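Local coordinates for protein transketolase (Campylobacter jejuni, PDB 3L84) that belongs to the transketolase family of thiamine diphosphate-binding enzymes, whose chains carry two related alpha/beta domains followed by a smaller C-terminal one, at residues R319-D324 with Y404-P409; R426-A429 with K434-F437; S139-H144 with E309-K314; V350-L355 with T371-M376. All coordinates share one frame; numbering follows the deposited sequence.

From the N terminus, contact 3 closes first: the loop 139-144 meets the end of helix 293-310 after 164 intervening residues, all within the thiamine diphosphate-binding domain. Contact 1 then spans 79 residues and ties helix 314-321 to the entry of strand 408-414, so that the first domain meets the pyrimidine-binding one. Contact 4 is nested inside that loop, joining helix 340-354 to the loop that precedes strand 384-386. Contact 2 closes last, over four residues, within a beta-alpha-beta unit. None of the loops cross. Contact 1 touches the other three, whereas contacts 2 and 3 stay about 17 Å apart between nearest atoms.

Contact 1: R319-D324 with Y404-P409; sequences RLLNPD and YGIFLP
Leu320 and Leu321, in the final turn of helix 314-321, lean on Gly405 and Ile406, the short loop that takes helix 391-404 into strand 408-414 of the parallel alpha/beta sheet in the pyrimidine-binding domain. Both leucines cross obliquely over the isoleucine. Leu320 meets it flank to flank, with Leu320 CB 4.0 Å from Ile406 CB. Farther out, Leu320 CD1 comes within 4.1 Å of Ile406 CD1. The isoleucine's chi1 of 58° accounts for this outer approach, since it sets CG1 between the backbone N and the carbonyl carbon; it also leaves CG2 beside the N. There Leu321 CD2 sits 4.0 Å from Ile406 CG2. The same Leu321 CD2 also rests 3.6 Å from Gly405 O, a methyl against a carbonyl, without a hydrogen bond. Gly405 ends the helical run with a phi of 144°, a backbone turn suited to a residue without a side chain. On its other flank Ile406 CG1 lies over the centre of the Phe407 ring, and beyond the segments Leu320 also packs on Glu356, while Pro323 reaches Leu355. No direct hydrogen bond spans the two segments. A water does so instead, donating to both backbone carbonyls, 2.8 Å from Leu320 O and 2.7 Å from Ile406 O.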
loop_
_atom_site.group_PDB
_atom_site.type_symbol
_atom_site.label_atom_id
_atom_site.label_comp_id
_atom_site.label_asym_id
_atom_site.label_seq_id
_atom_site.Cartn_x
_atom_site.Cartn_y
_atom_site.Cartn_z
ATOM N N ARG A 319 3.980 36.125 2.535
ATOM C CA ARG A 319 3.127 35.528 1.505
ATOM C C ARG A 319 3.024 34.025 1.659
ATOM O O ARG A 319 1.950 33.452 1.440
ATOM C CB ARG A 319 3.625 35.884 0.109
ATOM C CG ARG A 319 3.535 37.367 -0.233
ATOM C CD ARG A 319 3.769 37.636 -1.702
ATOM N NE ARG A 319 5.095 37.245 -2.167
ATOM C CZ ARG A 319 6.174 38.006 -2.135
ATOM N NH1 ARG A 319 6.154 39.231 -1.602
ATOM N NH2 ARG A 319 7.333 37.549 -2.613
ATOM N N LEU A 320 4.128 33.362 1.997
ATOM C CA LEU A 320 4.107 31.922 2.159
ATOM C C LEU A 320 3.238 31.500 3.336
ATOM O O LEU A 320 2.569 30.473 3.304
ATOM C CB LEU A 320 5.527 31.395 2.343
ATOM C CG LEU A 320 6.441 31.467 1.150
ATOM C CD1 LEU A 320 7.868 31.270 1.579
ATOM C CD2 LEU A 320 6.040 30.462 0.075
ATOM N N LEU A 321 3.246 32.313 4.391
ATOM C CA LEU A 321 2.483 32.000 5.602
ATOM C C LEU A 321 1.005 32.375 5.443
ATOM O O LEU A 321 0.184 31.842 6.163
ATOM C CB LEU A 321 3.064 32.742 6.814
ATOM C CG LEU A 321 4.463 32.276 7.253
ATOM C CD1 LEU A 321 4.973 33.221 8.310
ATOM C CD2 LEU A 321 4.421 30.864 7.791
ATOM N N ASN A 322 0.691 33.244 4.490
ATOM C CA ASN A 322 -0.658 33.803 4.309
ATOM C C ASN A 322 -1.087 33.770 2.848
ATOM O O ASN A 322 -1.312 34.811 2.225
ATOM C CB ASN A 322 -0.647 35.244 4.794
ATOM C CG ASN A 322 -0.352 35.357 6.254
ATOM O OD1 ASN A 322 -1.231 35.077 7.077
ATOM N ND2 ASN A 322 0.880 35.757 6.611
ATOM N N PRO A 323 -1.179 32.564 2.273
ATOM C CA PRO A 323 -1.536 32.473 0.876
ATOM C C PRO A 323 -2.944 32.998 0.620
ATOM O O PRO A 323 -3.857 32.816 1.453
ATOM C CB PRO A 323 -1.416 30.975 0.572
ATOM C CG PRO A 323 -1.507 30.305 1.871
ATOM C CD PRO A 323 -0.893 31.253 2.859
ATOM N N ASP A 324 -3.096 33.657 -0.525
ATOM C CA ASP A 324 -4.368 34.255 -0.902
ATOM C C ASP A 324 -4.978 33.414 -2.009
ATOM O O ASP A 324 -4.630 33.556 -3.177
ATOM C CB ASP A 324 -4.140 35.681 -1.406
ATOM C CG ASP A 324 -5.424 36.393 -1.747
ATOM O OD1 ASP A 324 -6.490 35.766 -1.924
ATOM O OD2 ASP A 324 -5.362 37.655 -1.812
ATOM N N TYR A 404 5.715 21.339 7.205
ATOM C CA TYR A 404 6.925 22.133 7.441
ATOM C C TYR A 404 6.624 23.555 7.878
ATOM O O TYR A 404 7.281 24.074 8.781
ATOM C CB TYR A 404 7.820 22.111 6.180
ATOM C CG TYR A 404 9.159 22.745 6.403
ATOM C CD1 TYR A 404 10.186 22.041 6.976
ATOM C CD2 TYR A 404 9.382 24.078 6.114
ATOM C CE1 TYR A 404 11.371 22.606 7.246
ATOM C CE2 TYR A 404 10.575 24.669 6.359
ATOM C CZ TYR A 404 11.602 23.931 6.934
ATOM O OH TYR A 404 12.812 24.543 7.214
ATOM N N GLY A 405 5.695 24.218 7.208
ATOM C CA GLY A 405 5.184 25.510 7.629
ATOM C C GLY A 405 4.852 26.454 6.488
ATOM O O GLY A 405 4.139 27.425 6.714
ATOM N N ILE A 406 5.409 26.242 5.306
ATOM C CA ILE A 406 5.306 27.189 4.197
ATOM C C ILE A 406 4.914 26.557 2.840
ATOM O O ILE A 406 4.853 27.310 1.829
ATOM C CB ILE A 406 6.616 27.987 4.026
ATOM C CG1 ILE A 406 7.811 27.046 3.795
ATOM C CG2 ILE A 406 6.822 28.940 5.211
ATOM C CD1 ILE A 406 9.084 27.759 3.263
ATOM N N PHE A 407 4.608 25.271 2.804
ATOM C CA PHE A 407 4.396 24.562 1.536
ATOM C C PHE A 407 3.006 23.977 1.390
ATOM O O PHE A 407 2.348 23.610 2.374
ATOM C CB PHE A 407 5.414 23.441 1.345
ATOM C CG PHE A 407 6.842 23.902 1.306
ATOM C CD1 PHE A 407 7.283 24.733 0.300
ATOM C CD2 PHE A 407 7.717 23.559 2.307
ATOM C CE1 PHE A 407 8.596 25.167 0.262
ATOM C CE2 PHE A 407 9.042 23.990 2.288
ATOM C CZ PHE A 407 9.453 24.826 1.245
ATOM N N LEU A 408 2.579 23.917 0.133
ATOM C CA LEU A 408 1.309 23.330 -0.323
ATOM C C LEU A 408 1.682 22.254 -1.354
ATOM O O LEU A 408 1.849 22.600 -2.545
ATOM C CB LEU A 408 0.447 24.416 -0.949
ATOM C CG LEU A 408 -0.051 25.458 0.041
ATOM C CD1 LEU A 408 -0.463 26.731 -0.678
ATOM C CD2 LEU A 408 -1.177 24.915 0.865
ATOM N N PRO A 409 1.853 21.009 -0.920
ATOM C CA PRO A 409 2.389 19.990 -1.815
ATOM C C PRO A 409 1.323 19.164 -2.510
ATOM O O PRO A 409 0.222 18.950 -1.988
ATOM C CB PRO A 409 3.179 19.100 -0.879
ATOM C CG PRO A 409 2.330 19.098 0.355
ATOM C CD PRO A 409 1.811 20.517 0.462
HETATM O O HOH W 1 2.491 28.586 1.262
#

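Contact 2: R426-A429 with K434-F437; sequences RIAA and KHFF
Ala428 presents its methyl to two aromatic rings, those of His435 and Phe437, residues whose CB atoms are both directed toward helix 418-431. Ala428 CB lies 4.2 Å from Phe437 CE2, at the edge of the phenyl ring and near its plane, and 4.3 Å from His435 ND1, an oblique approach to the imidazole. These are loose van der Waals contacts, and no hydrogen bond crosses between the segments. The rings also cover each other: Phe437 CZ stands 3.3 Å above the plane of the His435 ring, over its centre, while His435 NE2 is displaced toward the rim of the phenyl face. With CG opposite the backbone N (chi1 176°), His435 extends into a buried site where both ring nitrogens are bonded, NE2 to Ser411 OG and ND1 to Asn399 OD1, which would fix the rotation of the imidazole. Phe437 meets the Phe468 ring as well. On the far side of the helix Arg426 points away from the aromatic pair and forms a salt bridge with Glu457 of the second subunit. The contact thus packs the crossover helix of the beta-alpha-beta unit 408-414, 418-431, 436-440 on its second strand, beside helix 391-404, with strand 436-440 lying between strands 408-414 and 493-496.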
loop_
_atom_site.group_PDB
_atom_site.type_symbol
_atom_site.label_atom_id
_atom_site.label_comp_id
_atom_site.label_asym_id
_atom_site.label_seq_id
_atom_site.Cartn_x
_atom_site.Cartn_y
_atom_site.Cartn_z
ATOM N N ARG A 426 -3.495 7.991 4.504
ATOM C CA ARG A 426 -4.259 7.897 5.715
ATOM C C ARG A 426 -3.683 8.785 6.804
ATOM O O ARG A 426 -4.460 9.369 7.570
ATOM C CB ARG A 426 -4.297 6.447 6.181
ATOM C CG ARG A 426 -5.422 6.170 7.134
ATOM C CD ARG A 426 -5.448 4.687 7.607
ATOM N NE ARG A 426 -6.738 4.358 8.200
ATOM C CZ ARG A 426 -6.989 4.251 9.497
ATOM N NH1 ARG A 426 -6.042 4.419 10.391
ATOM N NH2 ARG A 426 -8.219 3.944 9.880
ATOM N N ILE A 427 -2.365 8.897 6.910
ATOM C CA ILE A 427 -1.764 9.817 7.870
ATOM C C ILE A 427 -2.121 11.266 7.524
ATOM O O ILE A 427 -2.389 12.080 8.430
ATOM C CB ILE A 427 -0.246 9.620 7.957
ATOM C CG1 ILE A 427 0.110 8.234 8.489
ATOM C CG2 ILE A 427 0.398 10.712 8.822
ATOM C CD1 ILE A 427 -0.056 8.125 10.033
ATOM N N ALA A 428 -2.128 11.628 6.258
ATOM C CA ALA A 428 -2.586 12.965 5.864
ATOM C C ALA A 428 -3.987 13.234 6.384
ATOM O O ALA A 428 -4.299 14.325 6.893
ATOM C CB ALA A 428 -2.513 13.125 4.349
ATOM N N ALA A 429 -4.878 12.262 6.209
ATOM C CA ALA A 429 -6.249 12.363 6.664
ATOM C C ALA A 429 -6.338 12.462 8.174
ATOM O O ALA A 429 -7.067 13.312 8.713
ATOM C CB ALA A 429 -7.054 11.190 6.121
ATOM N N LYS A 434 -3.099 19.880 4.615
ATOM C CA LYS A 434 -3.373 20.327 3.260
ATOM C C LYS A 434 -2.339 19.750 2.301
ATOM O O LYS A 434 -1.266 20.299 2.081
ATOM C CB LYS A 434 -3.487 21.848 3.201
ATOM C CG LYS A 434 -4.508 22.414 4.111
ATOM C CD LYS A 434 -5.879 21.697 4.112
ATOM C CE LYS A 434 -6.562 21.703 2.778
ATOM N NZ LYS A 434 -6.936 23.147 2.356
ATOM N N HIS A 435 -2.662 18.578 1.779
ATOM C CA HIS A 435 -1.805 17.788 0.888
ATOM C C HIS A 435 -2.756 17.259 -0.175
ATOM O O HIS A 435 -3.830 16.721 0.142
ATOM C CB HIS A 435 -1.171 16.643 1.687
ATOM C CG HIS A 435 -0.336 15.663 0.907
ATOM N ND1 HIS A 435 0.333 14.635 1.540
ATOM C CD2 HIS A 435 -0.063 15.520 -0.413
ATOM C CE1 HIS A 435 0.963 13.894 0.634
ATOM N NE2 HIS A 435 0.735 14.415 -0.568
ATOM N N PHE A 436 -2.434 17.523 -1.439
ATOM C CA PHE A 436 -3.338 17.207 -2.553
ATOM C C PHE A 436 -2.824 16.011 -3.328
ATOM O O PHE A 436 -1.644 15.919 -3.641
ATOM C CB PHE A 436 -3.462 18.449 -3.456
ATOM C CG PHE A 436 -3.753 19.699 -2.674
ATOM C CD1 PHE A 436 -4.973 19.887 -2.092
ATOM C CD2 PHE A 436 -2.779 20.637 -2.448
ATOM C CE1 PHE A 436 -5.227 20.977 -1.328
ATOM C CE2 PHE A 436 -3.047 21.760 -1.667
ATOM C CZ PHE A 436 -4.244 21.906 -1.085
ATOM N N PHE A 437 -3.711 15.085 -3.626
ATOM C CA PHE A 437 -3.380 13.834 -4.298
ATOM C C PHE A 437 -3.971 13.844 -5.686
ATOM O O PHE A 437 -5.179 14.056 -5.842
ATOM C CB PHE A 437 -3.893 12.621 -3.467
ATOM C CG PHE A 437 -3.189 12.451 -2.134
ATOM C CD1 PHE A 437 -2.158 11.536 -2.009
ATOM C CD2 PHE A 437 -3.522 13.226 -1.048
ATOM C CE1 PHE A 437 -1.486 11.405 -0.791
ATOM C CE2 PHE A 437 -2.835 13.090 0.150
ATOM C CZ PHE A 437 -1.837 12.194 0.250
#

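Contact 3: S139-H144 with E309-K314. With ACT (acetate ion), chain D.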
loop_
_atom_site.group_PDB
_atom_site.type_symbol
_atom_site.label_atom_id
_atom_site.label_comp_id
_atom_site.label_asym_id
_atom_site.label_seq_id
_atom_site.Cartn_x
_atom_site.Cartn_y
_atom_site.Cartn_z
ATOM N N SER A 139 20.237 30.632 3.333
ATOM C CA SER A 139 20.906 29.899 4.421
ATOM C C SER A 139 21.067 30.694 5.706
ATOM O O SER A 139 21.259 30.087 6.761
ATOM C CB SER A 139 22.262 29.363 3.966
ATOM O OG SER A 139 23.099 30.408 3.569
ATOM N N ASP A 140 20.934 32.023 5.639
ATOM C CA ASP A 140 20.910 32.855 6.845
ATOM C C ASP A 140 19.668 32.557 7.687
ATOM O O ASP A 140 19.673 32.704 8.909
ATOM C CB ASP A 140 20.898 34.354 6.501
ATOM C CG ASP A 140 22.218 34.859 5.946
ATOM O OD1 ASP A 140 23.275 34.241 6.215
ATOM O OD2 ASP A 140 22.187 35.906 5.256
ATOM N N LEU A 141 18.579 32.157 7.036
ATOM C CA LEU A 141 17.306 31.961 7.723
ATOM C C LEU A 141 16.938 30.487 7.944
ATOM O O LEU A 141 16.146 30.159 8.834
ATOM C CB LEU A 141 16.172 32.634 6.955
ATOM C CG LEU A 141 16.216 34.155 6.910
ATOM C CD1 LEU A 141 14.975 34.720 6.198
ATOM C CD2 LEU A 141 16.396 34.754 8.316
ATOM N N ILE A 142 17.433 29.578 7.106
ATOM C CA ILE A 142 17.103 28.161 7.246
ATOM C C ILE A 142 18.375 27.355 7.333
ATOM O O ILE A 142 19.157 27.306 6.383
ATOM C CB ILE A 142 16.228 27.641 6.104
ATOM C CG1 ILE A 142 14.906 28.418 6.046
ATOM C CG2 ILE A 142 15.969 26.129 6.268
ATOM C CD1 ILE A 142 13.903 28.145 7.173
ATOM N N ASP A 143 18.619 26.783 8.501
ATOM C CA ASP A 143 19.892 26.067 8.758
ATOM C C ASP A 143 19.798 24.913 9.770
ATOM O O ASP A 143 20.806 24.406 10.240
ATOM C CB ASP A 143 21.003 27.029 9.109
ATOM C CG ASP A 143 20.813 27.661 10.443
ATOM O OD1 ASP A 143 19.858 27.286 11.169
ATOM O OD2 ASP A 143 21.633 28.556 10.797
ATOM N N HIS A 144 18.612 24.440 10.028
ATOM C CA HIS A 144 18.362 23.545 11.154
ATOM C C HIS A 144 18.591 22.083 10.723
ATOM O O HIS A 144 18.829 21.765 9.547
ATOM C CB HIS A 144 16.923 23.754 11.626
ATOM C CG HIS A 144 15.904 23.361 10.618
ATOM N ND1 HIS A 144 15.479 22.056 10.442
ATOM C CD2 HIS A 144 15.260 24.090 9.673
ATOM C CE1 HIS A 144 14.573 22.023 9.481
ATOM N NE2 HIS A 144 14.426 23.243 8.985
ATOM N N GLU A 309 14.429 40.018 10.394
ATOM C CA GLU A 309 14.179 41.437 10.253
ATOM C C GLU A 309 15.206 42.104 9.340
ATOM O O GLU A 309 14.835 43.011 8.577
ATOM C CB GLU A 309 14.132 42.063 11.641
ATOM C CG GLU A 309 13.989 43.576 11.695
ATOM C CD GLU A 309 12.764 44.135 10.981
ATOM O OE1 GLU A 309 11.768 43.413 10.746
ATOM O OE2 GLU A 309 12.804 45.347 10.674
ATOM N N LYS A 310 16.469 41.646 9.401
ATOM C CA LYS A 310 17.532 42.152 8.504
ATOM C C LYS A 310 17.467 41.624 7.077
ATOM O O LYS A 310 18.121 42.170 6.182
ATOM C CB LYS A 310 18.921 41.799 9.073
ATOM C CG LYS A 310 19.412 42.733 10.145
ATOM C CD LYS A 310 20.763 42.297 10.765
ATOM C CE LYS A 310 21.832 41.850 9.744
ATOM N NZ LYS A 310 23.236 41.790 10.334
ATOM N N SER A 311 16.702 40.556 6.849
ATOM C CA SER A 311 16.658 39.845 5.562
ATOM C C SER A 311 15.916 40.673 4.535
ATOM O O SER A 311 15.228 41.665 4.900
ATOM C CB SER A 311 15.969 38.463 5.730
ATOM O OG SER A 311 15.743 37.732 4.510
ATOM N N ALA A 312 16.064 40.277 3.278
ATOM C CA ALA A 312 15.273 40.787 2.171
ATOM C C ALA A 312 14.107 39.838 1.863
ATOM O O ALA A 312 13.440 39.966 0.846
ATOM C CB ALA A 312 16.146 40.955 0.942
ATOM N N LYS A 313 13.866 38.897 2.768
ATOM C CA LYS A 313 12.878 37.835 2.557
ATOM C C LYS A 313 11.597 38.004 3.357
ATOM O O LYS A 313 10.739 37.085 3.337
ATOM C CB LYS A 313 13.471 36.479 2.956
ATOM C CG LYS A 313 14.741 36.129 2.246
ATOM C CD LYS A 313 14.566 36.051 0.782
ATOM C CE LYS A 313 15.827 35.588 0.068
ATOM N NZ LYS A 313 15.580 35.481 -1.396
ATOM N N LYS A 314 11.428 39.113 4.058
ATOM C CA LYS A 314 10.276 39.292 4.960
ATOM C C LYS A 314 8.930 39.192 4.268
ATOM O O LYS A 314 8.015 38.529 4.773
ATOM C CB LYS A 314 10.333 40.633 5.719
ATOM C CG LYS A 314 11.389 40.722 6.759
ATOM C CD LYS A 314 11.342 42.080 7.486
ATOM C CE LYS A 314 11.755 43.267 6.621
ATOM N NZ LYS A 314 13.217 43.263 6.320
HETATM C C ACT D . 11.407 42.588 2.873
HETATM O O ACT D . 10.817 41.810 2.048
HETATM O OXT ACT D . 12.431 42.105 3.439
HETATM C CH3 ACT D . 10.863 43.943 3.252
#
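Leu141 sets a methyl against a hydroxyl: Leu141 CD1 lies 3.5 Å from Ser311 OG, in the serine conformer described, one of two modelled. In that same conformer the hydroxyl belongs to an ST turn, in which Ser311 OG accepts from Lys313 N at 2.8 Å with an N-H...O angle of 135°. The turn links helix 293-310 to helix 314-321 in the thiamine diphosphate-binding domain, and Lys313 occupies the N-cap position of the second helix. Leu141 CD1 also reaches Lys313 CB at 4.0 Å, so one branch of one side chain makes the whole crossing, without a hydrogen bond between the segments. Around it, the loop 139-144 is tied to helix 293-310 by Leu141 O with Trp304 NE1 and by Asp140 O with Lys307 NZ. Farther along, His144 NE2 is hydrogen-bonded to Tyr404 OH. On the side of the turn away from Leu141, the Lys314 chain curls back through bends at chi3 (-69°) and chi4 (-71°). Lys314 NZ thereby lies 2.9 Å from Ser311 O, nearly in line with its C=O bond, and 2.8 Å from Glu309 O, above that carbonyl plane, donating to both. An acetate ion, probably from the crystallisation liquor, lies against the curled chain and is hydrogen-bonded to Glu315 N. Acetate OXT also accepts from Lys314 N at 3.2 Å.

Contact 4: V350-L355 with T371-M376; sequences VLAKNL and TELHSM
Met376, modelled as selenomethionine, turns CG opposite its carbonyl carbon (chi1 -49°) and runs on extended (chi2 -154°), which carries its selenium to Ala352 on helix 340-354. Met376 ends a type II beta turn that starts at Leu373, closed by the Met376 N to Leu373 O bond of 3.1 Å. In the conformer described, one of two modelled, Met376 SE lies 3.5 Å from Ala352 CB, a close approach, and a bend at chi3 turns Met376 CE over the helix backbone to within 3.7 Å of Ala352 O. The alanine methyl is met from the turn's other end by Leu373, whose CD1 and CD2 are both 4.0 Å from Ala352 CB, so the fork of the leucine faces the methyl squarely. Lys353 CG passes 4.2 Å from Met376 SE as the two chains cross at about a right angle. The loop is held to the same helix by Asn349, whose side chain bonds both His374 N and Glu372 O, and Ala352 also packs on Phe358 of strand 358-362. In the last turn of the helix Val350 O accepts twice, from Asn354 N and, across the opposite face of its carbonyl plane, from Asn354 ND2 at 2.9 Å with a nearly straight N-H...O angle of 174°.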
loop_
_atom_site.group_PDB
_atom_site.type_symbol
_atom_site.label_atom_id
_atom_site.label_comp_id
_atom_site.label_asym_id
_atom_site.label_seq_id
_atom_site.Cartn_x
_atom_site.Cartn_y
_atom_site.Cartn_z
ATOM N N VAL A 350 -1.356 27.079 -12.991
ATOM C CA VAL A 350 -1.863 28.348 -12.475
ATOM C C VAL A 350 -1.589 28.456 -10.975
ATOM O O VAL A 350 -1.170 29.505 -10.480
ATOM C CB VAL A 350 -3.376 28.468 -12.754
ATOM C CG1 VAL A 350 -4.000 29.620 -11.970
ATOM C CG2 VAL A 350 -3.639 28.668 -14.266
ATOM N N LEU A 351 -1.789 27.373 -10.240
ATOM C CA LEU A 351 -1.546 27.391 -8.798
ATOM C C LEU A 351 -0.083 27.625 -8.491
ATOM O O LEU A 351 0.243 28.455 -7.624
ATOM C CB LEU A 351 -2.062 26.112 -8.122
ATOM C CG LEU A 351 -3.586 25.933 -8.185
ATOM C CD1 LEU A 351 -4.002 24.561 -7.611
ATOM C CD2 LEU A 351 -4.257 27.035 -7.449
ATOM N N ALA A 352 0.797 26.954 -9.219
ATOM C CA ALA A 352 2.235 27.122 -8.988
ATOM C C ALA A 352 2.664 28.538 -9.325
ATOM O O ALA A 352 3.582 29.049 -8.673
ATOM C CB ALA A 352 3.013 26.092 -9.814
ATOM N N LYS A 353 2.062 29.175 -10.326
ATOM C CA LYS A 353 2.407 30.554 -10.684
ATOM C C LYS A 353 1.951 31.535 -9.630
ATOM O O LYS A 353 2.628 32.561 -9.412
ATOM C CB LYS A 353 1.783 30.928 -12.026
ATOM C CG LYS A 353 2.465 30.243 -13.159
ATOM C CD LYS A 353 1.821 30.585 -14.485
ATOM C CE LYS A 353 1.662 29.336 -15.361
ATOM N NZ LYS A 353 0.245 29.117 -15.889
ATOM N N ASN A 354 0.820 31.276 -8.989
ATOM C CA ASN A 354 0.196 32.193 -8.029
ATOM C C ASN A 354 0.650 31.987 -6.591
ATOM O O ASN A 354 0.527 32.904 -5.785
ATOM C CB ASN A 354 -1.337 32.072 -8.067
ATOM C CG ASN A 354 -1.981 32.845 -9.211
ATOM O OD1 ASN A 354 -2.308 34.028 -9.078
ATOM N ND2 ASN A 354 -2.149 32.200 -10.340
ATOM N N LEU A 355 1.197 30.818 -6.271
ATOM C CA LEU A 355 1.484 30.450 -4.893
ATOM C C LEU A 355 2.939 30.036 -4.801
ATOM O O LEU A 355 3.328 28.962 -5.289
ATOM C CB LEU A 355 0.566 29.310 -4.447
ATOM C CG LEU A 355 -0.927 29.625 -4.405
ATOM C CD1 LEU A 355 -1.737 28.362 -4.281
ATOM C CD2 LEU A 355 -1.306 30.622 -3.310
ATOM N N THR A 371 1.591 16.634 -14.855
ATOM C CA THR A 371 1.927 17.418 -13.689
ATOM C C THR A 371 3.125 18.341 -13.859
ATOM O O THR A 371 3.442 19.092 -12.940
ATOM C CB THR A 371 2.205 16.460 -12.483
ATOM O OG1 THR A 371 3.104 15.405 -12.899
ATOM C CG2 THR A 371 0.902 15.841 -12.036
ATOM N N GLU A 372 3.786 18.347 -15.009
ATOM C CA GLU A 372 4.908 19.275 -15.180
ATOM C C GLU A 372 4.458 20.707 -14.971
ATOM O O GLU A 372 3.504 21.172 -15.584
ATOM C CB GLU A 372 5.543 19.125 -16.575
ATOM C CG GLU A 372 6.785 20.014 -16.835
ATOM C CD GLU A 372 7.416 19.767 -18.199
ATOM O OE1 GLU A 372 7.056 18.805 -18.905
ATOM O OE2 GLU A 372 8.263 20.602 -18.596
ATOM N N LEU A 373 5.226 21.419 -14.138
ATOM C CA LEU A 373 5.028 22.818 -13.863
ATOM C C LEU A 373 5.996 23.532 -14.811
ATOM O O LEU A 373 7.210 23.618 -14.570
ATOM C CB LEU A 373 5.287 23.130 -12.393
ATOM C CG LEU A 373 4.453 22.300 -11.423
ATOM C CD1 LEU A 373 4.967 22.557 -10.007
ATOM C CD2 LEU A 373 2.940 22.527 -11.584
ATOM N N HIS A 374 5.463 23.970 -15.941
ATOM C CA HIS A 374 6.260 24.381 -17.081
ATOM C C HIS A 374 7.104 25.592 -16.805
ATOM O O HIS A 374 6.605 26.605 -16.343
ATOM C CB HIS A 374 5.351 24.656 -18.271
ATOM C CG HIS A 374 4.603 23.462 -18.733
ATOM N ND1 HIS A 374 5.216 22.388 -19.346
ATOM C CD2 HIS A 374 3.289 23.163 -18.658
ATOM C CE1 HIS A 374 4.301 21.480 -19.627
ATOM N NE2 HIS A 374 3.129 21.923 -19.212
ATOM N N SER A 375 8.391 25.465 -17.115
ATOM C CA SER A 375 9.388 26.537 -16.919
ATOM C C SER A 375 9.594 26.927 -15.453
ATOM O O SER A 375 10.149 27.994 -15.176
ATOM C CB SER A 375 9.036 27.769 -17.764
ATOM O OG SER A 375 9.039 27.413 -19.139
HETATM N N MSE A 376 9.183 26.065 -14.509
HETATM C CA MSE A 376 9.354 26.361 -13.091
HETATM C C MSE A 376 10.494 25.573 -12.436
HETATM O O MSE A 376 10.735 25.705 -11.239
HETATM C CB MSE A 376 8.024 26.209 -12.358
HETATM C CG MSE A 376 6.902 26.950 -13.089
HETATM SE SE MSE A 376 5.406 27.531 -11.964
HETATM C CE MSE A 376 6.435 28.803 -10.952
#